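Local atomic coordinates of conserved hypothetical protein (Bacteroides thetaiotaomicron, PDB entry 2FB0), a protein that is of unknown function but, as a dimeric member of the antibiotic biosynthesis monooxygenase family, is possibly an oxidoreductase. Residues N17-T29 with Y41-I55. Residues are numbered along the deposited sequence; the frame is centred on the assembly and turned at random.
Sequences NREKAIEAAKELT and YDTFESSTRRDVFMI. With ACT (acetate ion), chain B.
The guanidinium of Arg18 lies between two neighbours: the guanidinium of Arg50 rests flat on one face, with centres 3.8 Å apart and planes at 5°, while CD1 of Ile22 sits towards the rim of the opposite face. Four partners occupy its margin. NE gives a bond of 2.8 Å to Arg50 O that stays in both the guanidinium and the carbonyl plane, whereas NH2 reaches Glu45 OE1 at 2.9 Å in a salt bridge tilted from both planes, on the anti side of a carboxylate turned 74° away. One water accepts from NH2 and the other links NH1 to Glu45 OE1. With CG anti to the backbone N and the chain extended from CG to NE, the guanidinium is carried out to the turn and to Glu45. Such stacking of like charges is probably eased by the carboxylates, Glu45 beside Arg18 and Glu15 bound to Arg50.

Over the Phe53 ring face, offset toward the rim, Ile22 CG1 makes a CH-pi contact 4.0 Å from the centroid; Ala21 CB meets CE1 and Ala25 CB meets CE2. Leu28 O lies over one face of the Tyr41 ring, with Thr29 OG1 and an acetate O at its edge. Leu28 CG and CD2 meet the ring's OH, which donates to that acetate, probably from the crystallisation liquor and also bound by His68.

These residues seat the helix on one side of the antiparallel sheet, helix 18-29 running nearly antiparallel to strand 41-46 (161°), in the arrangement of the dimeric alpha/beta-barrel clan; Glu45, also bound by Ser47 of the second subunit, and its strand neighbours pair with that subunit, so the sheet continues across the interface.

Further along the helix, Thr43 OG1 donates to Thr29 OG1 at 2.9 Å, and Thr29 OG1 in turn donates to Ala25 O, a relay that satisfies two buried hydroxyls.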
# COMPACT_ATOMS: atom_id res chain seq x y z
N ASN A 17 -9.73 12.45 -13.91
CA ASN A 17 -8.53 12.93 -13.21
C ASN A 17 -7.52 11.83 -12.86
O ASN A 17 -6.42 12.11 -12.38
CB ASN A 17 -8.94 13.66 -11.92
CG ASN A 17 -9.73 14.95 -12.19
OD1 ASN A 17 -9.85 15.39 -13.33
ND2 ASN A 17 -10.24 15.54 -11.13
N ARG A 18 -7.91 10.58 -13.10
CA ARG A 18 -7.18 9.41 -12.60
C ARG A 18 -5.70 9.41 -13.00
O ARG A 18 -4.82 9.38 -12.14
CB ARG A 18 -7.88 8.11 -13.02
CG ARG A 18 -7.25 6.83 -12.43
CD ARG A 18 -7.84 5.56 -13.05
NE ARG A 18 -7.26 4.38 -12.42
CZ ARG A 18 -6.12 3.81 -12.79
NH1 ARG A 18 -5.43 4.30 -13.82
NH2 ARG A 18 -5.67 2.73 -12.15
N GLU A 19 -5.45 9.47 -14.31
CA GLU A 19 -4.11 9.42 -14.88
C GLU A 19 -3.25 10.60 -14.43
O GLU A 19 -2.06 10.42 -14.16
CB GLU A 19 -4.19 9.40 -16.41
CG GLU A 19 -2.85 9.17 -17.13
CD GLU A 19 -2.09 10.45 -17.50
OE1 GLU A 19 -0.94 10.35 -17.98
OE2 GLU A 19 -2.64 11.57 -17.31
N LYS A 20 -3.86 11.79 -14.36
CA LYS A 20 -3.14 13.00 -13.97
C LYS A 20 -2.69 12.92 -12.51
O LYS A 20 -1.58 13.31 -12.19
CB LYS A 20 -4.01 14.26 -14.19
CG LYS A 20 -4.28 14.61 -15.66
CD LYS A 20 -5.41 15.64 -15.78
CE LYS A 20 -5.95 15.73 -17.22
NZ LYS A 20 -7.11 16.68 -17.27
N ALA A 21 -3.57 12.43 -11.65
CA ALA A 21 -3.25 12.27 -10.23
C ALA A 21 -2.13 11.22 -10.00
O ALA A 21 -1.20 11.45 -9.21
CB ALA A 21 -4.52 11.93 -9.44
N ILE A 22 -2.22 10.09 -10.71
CA ILE A 22 -1.18 9.05 -10.65
C ILE A 22 0.17 9.58 -11.14
O ILE A 22 1.20 9.34 -10.51
CB ILE A 22 -1.61 7.75 -11.42
CG1 ILE A 22 -2.78 7.08 -10.69
CG2 ILE A 22 -0.41 6.75 -11.57
CD1 ILE A 22 -3.52 6.02 -11.50
N GLU A 23 0.17 10.31 -12.26
CA GLU A 23 1.41 10.89 -12.78
C GLU A 23 2.02 11.86 -11.78
O GLU A 23 3.24 11.87 -11.59
CB GLU A 23 1.20 11.56 -14.16
CG GLU A 23 2.26 12.61 -14.56
CD GLU A 23 3.66 12.05 -14.85
OE1 GLU A 23 3.88 10.82 -14.83
OE2 GLU A 23 4.57 12.87 -15.10
N ALA A 24 1.18 12.67 -11.14
CA ALA A 24 1.68 13.62 -10.13
C ALA A 24 2.30 12.87 -8.94
O ALA A 24 3.34 13.28 -8.42
CB ALA A 24 0.57 14.56 -9.65
N ALA A 25 1.67 11.77 -8.53
CA ALA A 25 2.21 10.91 -7.48
C ALA A 25 3.53 10.26 -7.91
O ALA A 25 4.48 10.21 -7.14
CB ALA A 25 1.19 9.86 -7.08
N LYS A 26 3.58 9.80 -9.15
CA LYS A 26 4.81 9.27 -9.74
C LYS A 26 5.95 10.29 -9.76
O LYS A 26 7.09 9.94 -9.46
CB LYS A 26 4.55 8.72 -11.14
CG LYS A 26 3.87 7.36 -11.14
CD LYS A 26 3.34 7.00 -12.52
CE LYS A 26 4.46 6.76 -13.52
NZ LYS A 26 3.85 6.39 -14.83
N GLU A 27 5.63 11.53 -10.10
CA GLU A 27 6.61 12.62 -10.08
C GLU A 27 7.08 12.90 -8.66
O GLU A 27 8.27 13.09 -8.42
CB GLU A 27 6.04 13.88 -10.75
CG GLU A 27 5.44 13.58 -12.12
CD GLU A 27 5.09 14.82 -12.91
OE1 GLU A 27 4.08 15.47 -12.60
OE2 GLU A 27 5.83 15.13 -13.87
N LEU A 28 6.14 12.91 -7.71
CA LEU A 28 6.45 13.11 -6.30
C LEU A 28 7.30 11.93 -5.76
O LEU A 28 8.19 12.12 -4.93
CB LEU A 28 5.17 13.30 -5.47
CG LEU A 28 5.32 13.55 -3.96
CD1 LEU A 28 6.24 14.75 -3.65
CD2 LEU A 28 3.96 13.71 -3.26
N THR A 29 7.02 10.73 -6.25
CA THR A 29 7.79 9.53 -5.90
C THR A 29 9.28 9.69 -6.29
O THR A 29 10.16 9.52 -5.47
CB THR A 29 7.18 8.26 -6.54
OG1 THR A 29 5.86 8.03 -6.02
CG2 THR A 29 8.06 7.01 -6.29
N TYR A 41 9.38 4.81 -1.14
CA TYR A 41 8.29 5.64 -1.59
C TYR A 41 7.86 5.10 -2.94
O TYR A 41 8.69 4.95 -3.83
CB TYR A 41 8.78 7.10 -1.73
CG TYR A 41 7.69 8.15 -1.72
CD1 TYR A 41 7.62 9.10 -0.69
CD2 TYR A 41 6.73 8.21 -2.74
CE1 TYR A 41 6.63 10.10 -0.69
CE2 TYR A 41 5.74 9.20 -2.74
CZ TYR A 41 5.69 10.14 -1.72
OH TYR A 41 4.69 11.09 -1.73
N ASP A 42 6.58 4.79 -3.08
CA ASP A 42 6.06 4.34 -4.38
C ASP A 42 4.57 4.61 -4.49
O ASP A 42 3.88 4.73 -3.48
CB ASP A 42 6.37 2.85 -4.62
CG ASP A 42 6.34 2.46 -6.11
OD1 ASP A 42 6.23 3.36 -6.98
OD2 ASP A 42 6.42 1.25 -6.41
N THR A 43 4.10 4.67 -5.72
CA THR A 43 2.69 4.83 -6.05
C THR A 43 2.14 3.49 -6.51
O THR A 43 2.76 2.83 -7.33
CB THR A 43 2.54 5.90 -7.15
OG1 THR A 43 3.16 7.11 -6.69
CG2 THR A 43 1.08 6.15 -7.51
N PHE A 44 0.98 3.09 -5.96
CA PHE A 44 0.35 1.81 -6.26
C PHE A 44 -1.12 2.03 -6.63
O PHE A 44 -1.85 2.67 -5.87
CB PHE A 44 0.35 0.89 -5.02
CG PHE A 44 1.71 0.50 -4.54
CD1 PHE A 44 2.28 -0.72 -4.93
CD2 PHE A 44 2.42 1.32 -3.67
CE1 PHE A 44 3.55 -1.10 -4.47
CE2 PHE A 44 3.70 0.94 -3.21
CZ PHE A 44 4.25 -0.28 -3.62
N GLU A 45 -1.55 1.43 -7.73
CA GLU A 45 -2.95 1.51 -8.16
C GLU A 45 -3.71 0.26 -7.72
O GLU A 45 -3.20 -0.86 -7.86
CB GLU A 45 -3.01 1.59 -9.68
CG GLU A 45 -2.27 2.77 -10.25
CD GLU A 45 -1.96 2.61 -11.73
OE1 GLU A 45 -2.85 2.17 -12.49
OE2 GLU A 45 -0.82 2.95 -12.13
N SER A 46 -4.93 0.44 -7.23
CA SER A 46 -5.76 -0.70 -6.88
C SER A 46 -6.05 -1.55 -8.11
O SER A 46 -6.39 -1.02 -9.18
CB SER A 46 -7.06 -0.27 -6.21
OG SER A 46 -7.95 -1.35 -6.08
N SER A 47 -5.90 -2.86 -7.92
CA SER A 47 -6.16 -3.87 -8.96
C SER A 47 -7.66 -4.16 -9.07
O SER A 47 -8.09 -4.80 -10.03
CB SER A 47 -5.42 -5.18 -8.62
OG SER A 47 -4.01 -5.03 -8.71
N THR A 48 -8.43 -3.74 -8.06
CA THR A 48 -9.86 -4.06 -7.99
C THR A 48 -10.79 -2.84 -8.10
O THR A 48 -11.96 -3.00 -8.47
CB THR A 48 -10.22 -4.86 -6.70
OG1 THR A 48 -10.11 -4.02 -5.54
CG2 THR A 48 -9.34 -6.13 -6.52
N ARG A 49 -10.29 -1.65 -7.75
CA ARG A 49 -11.10 -0.41 -7.74
C ARG A 49 -10.39 0.67 -8.55
O ARG A 49 -9.38 1.23 -8.11
CB ARG A 49 -11.32 0.08 -6.30
CG ARG A 49 -12.06 -0.90 -5.41
CD ARG A 49 -12.04 -0.47 -3.95
NE ARG A 49 -10.72 -0.57 -3.34
CZ ARG A 49 -10.37 0.02 -2.19
NH1 ARG A 49 -11.23 0.78 -1.51
NH2 ARG A 49 -9.13 -0.14 -1.73
N ARG A 50 -10.93 0.95 -9.74
CA ARG A 50 -10.37 1.93 -10.66
C ARG A 50 -10.11 3.30 -10.05
O ARG A 50 -9.17 3.99 -10.45
CB ARG A 50 -11.29 2.12 -11.87
CG ARG A 50 -11.03 1.15 -12.98
CD ARG A 50 -9.66 1.36 -13.60
NE ARG A 50 -9.62 2.50 -14.52
CZ ARG A 50 -8.62 2.71 -15.37
NH1 ARG A 50 -7.61 1.85 -15.42
NH2 ARG A 50 -8.64 3.75 -16.19
N ASP A 51 -10.95 3.69 -9.09
CA ASP A 51 -10.92 5.04 -8.52
C ASP A 51 -10.02 5.16 -7.29
O ASP A 51 -9.96 6.21 -6.68
CB ASP A 51 -12.35 5.53 -8.21
CG ASP A 51 -13.07 4.68 -7.16
OD1 ASP A 51 -12.70 3.49 -6.97
OD2 ASP A 51 -14.01 5.18 -6.52
N VAL A 52 -9.31 4.08 -6.95
CA VAL A 52 -8.47 4.08 -5.76
C VAL A 52 -7.01 3.82 -6.12
O VAL A 52 -6.69 2.88 -6.85
CB VAL A 52 -8.94 3.05 -4.68
CG1 VAL A 52 -8.00 3.09 -3.46
CG2 VAL A 52 -10.38 3.33 -4.23
N PHE A 53 -6.11 4.67 -5.62
CA PHE A 53 -4.69 4.33 -5.60
C PHE A 53 -4.11 4.72 -4.25
O PHE A 53 -4.82 5.31 -3.44
CB PHE A 53 -3.91 4.87 -6.82
CG PHE A 53 -3.64 6.37 -6.81
CD1 PHE A 53 -4.55 7.26 -7.38
CD2 PHE A 53 -2.45 6.87 -6.27
CE1 PHE A 53 -4.28 8.64 -7.40
CE2 PHE A 53 -2.17 8.23 -6.28
CZ PHE A 53 -3.09 9.13 -6.85
N MSE A 54 -2.86 4.34 -3.98
CA MSE A 54 -2.26 4.64 -2.70
C MSE A 54 -0.79 4.95 -2.84
O MSE A 54 -0.14 4.54 -3.80
CB MSE A 54 -2.51 3.52 -1.67
CG MSE A 54 -1.85 2.18 -1.99
SE MSE A 54 -1.87 1.02 -0.40
CE MSE A 54 -0.69 2.22 0.65
N ILE A 55 -0.29 5.73 -1.89
CA ILE A 55 1.12 6.04 -1.81
C ILE A 55 1.62 5.37 -0.53
O ILE A 55 1.05 5.57 0.54
CB ILE A 55 1.39 7.56 -1.77
CG1 ILE A 55 0.76 8.26 -2.99
CG2 ILE A 55 2.90 7.82 -1.80
CD1 ILE A 55 0.84 9.81 -2.94
C ACT B . 3.73 12.48 1.46
O ACT B . 4.60 12.67 0.57
OXT ACT B . 4.09 12.62 2.66
CH3 ACT B . 2.32 12.14 1.11
O HOH W 1 -6.74 1.79 -9.64
O HOH W 2 -3.02 3.34 -15.05